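Local coordinates for protein betaine aldehyde dehydrogenase (Staphylococcus aureus subsp. aureus COL, PDB 4QTO) that probably catalyses the NAD-dependent oxidation of betaine aldehyde to glycine betaine, as a tetrameric member of the aldehyde dehydrogenase family, at residues A131-D134 against D135-N138. Sequence-based numbering, arbitrary orientation. Where two conformers were deposited one is given.
Sequences ADMD and DIHN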
# COMPACT_ATOMS: atom_id res chain seq x y z
N ALA A 131 15.80 -28.99 -3.09
CA ALA A 131 15.04 -27.95 -2.34
C ALA A 131 15.34 -26.55 -2.89
O ALA A 131 14.43 -25.72 -3.04
CB ALA A 131 15.36 -28.03 -0.85
N ASP A 132 16.61 -26.26 -3.18
CA ASP A 132 17.00 -24.99 -3.78
C ASP A 132 16.28 -24.79 -5.09
O ASP A 132 15.77 -23.70 -5.37
CB ASP A 132 18.49 -24.90 -4.19
CG ASP A 132 19.43 -24.57 -3.09
OD1 ASP A 132 19.06 -24.45 -1.89
OD2 ASP A 132 20.65 -24.44 -3.49
N MET A 133 16.22 -25.83 -5.93
CA MET A 133 15.60 -25.65 -7.25
C MET A 133 14.11 -25.38 -7.15
O MET A 133 13.55 -24.61 -7.94
CB MET A 133 15.87 -26.83 -8.20
CG MET A 133 17.36 -27.05 -8.45
SD MET A 133 18.22 -25.57 -9.01
CE MET A 133 19.82 -25.75 -8.25
N ASP A 134 13.46 -25.99 -6.16
CA ASP A 134 12.04 -25.72 -5.93
C ASP A 134 11.89 -24.27 -5.49
O ASP A 134 10.97 -23.55 -5.93
CB ASP A 134 11.47 -26.68 -4.89
CG ASP A 134 11.37 -28.10 -5.39
OD1 ASP A 134 11.34 -28.31 -6.61
OD2 ASP A 134 11.33 -29.02 -4.54
N ASP A 135 12.77 -23.82 -4.62
CA ASP A 135 12.71 -22.45 -4.18
C ASP A 135 12.98 -21.44 -5.33
O ASP A 135 12.32 -20.40 -5.44
CB ASP A 135 13.70 -22.27 -3.06
CG ASP A 135 13.37 -21.13 -2.23
OD1 ASP A 135 12.14 -20.89 -2.02
OD2 ASP A 135 14.32 -20.51 -1.74
N ILE A 136 13.96 -21.74 -6.17
CA ILE A 136 14.30 -20.90 -7.30
C ILE A 136 13.12 -20.74 -8.26
O ILE A 136 12.81 -19.65 -8.71
CB ILE A 136 15.57 -21.40 -8.01
CG1 ILE A 136 16.76 -21.22 -7.06
CG2 ILE A 136 15.80 -20.68 -9.32
CD1 ILE A 136 17.92 -22.10 -7.38
N HIS A 137 12.43 -21.84 -8.55
CA HIS A 137 11.22 -21.76 -9.35
C HIS A 137 10.23 -20.78 -8.70
O HIS A 137 9.64 -19.92 -9.39
CB HIS A 137 10.56 -23.15 -9.46
CG HIS A 137 9.20 -23.12 -10.09
ND1 HIS A 137 9.00 -22.98 -11.44
CD2 HIS A 137 7.96 -23.18 -9.53
CE1 HIS A 137 7.70 -22.99 -11.70
NE2 HIS A 137 7.05 -23.16 -10.56
N ASN A 138 10.02 -20.90 -7.39
CA ASN A 138 9.10 -20.03 -6.68
C ASN A 138 9.54 -18.57 -6.62
O ASN A 138 8.70 -17.68 -6.64
CB ASN A 138 8.77 -20.58 -5.32
CG ASN A 138 7.87 -21.79 -5.40
OD1 ASN A 138 7.02 -21.87 -6.32
ND2 ASN A 138 7.99 -22.70 -4.44
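Asp135, Ile136, His137 and Asn138 each donate their backbone N-H to the carbonyl four residues earlier, continuing the alpha-helix 126-146 of this aldehyde dehydrogenase fold through two regular turns, with bonds that range from 2.8 Å (Ile136 N to Asp132 O) to 3.2 Å (Asn138 N to Asp134 O).

Across the turn the clearest side-chain contact is apolar. The side chains of Met133 and Ile136 run next to each other in the same direction, and Met133 SD rests 3.8 Å from Ile136 CD1. With CG1 placed beside its own backbone N (chi1 -67°), Ile136 runs its longer branch back along the helix, over the carbonyl of Asp132 and up to the sulfur. Both residues are buried: Met133 packs on Leu114 and Ala115 of helix 111-122, while Ile136 reaches Leu184 and Leu185 of helix 183-197 and Ile107 of helix 93-109, so this part of the helix is wedged among three others.

Four of the polar side chains each find a different partner beyond this stretch. Asp132 forms a salt bridge with Lys124 and Asp134 one with Arg111, which probably offsets some of the negative charge of three nearby aspartates. His137 ND1 is hydrogen-bonded to Ala104 O, and Asn138 OD1 to Lys98 of the second subunit, bringing the helix to a subunit interface. The amide of Asn138 folds back along the helix, its ND2 3.4 Å from Asp134 O but poorly angled for a hydrogen bond.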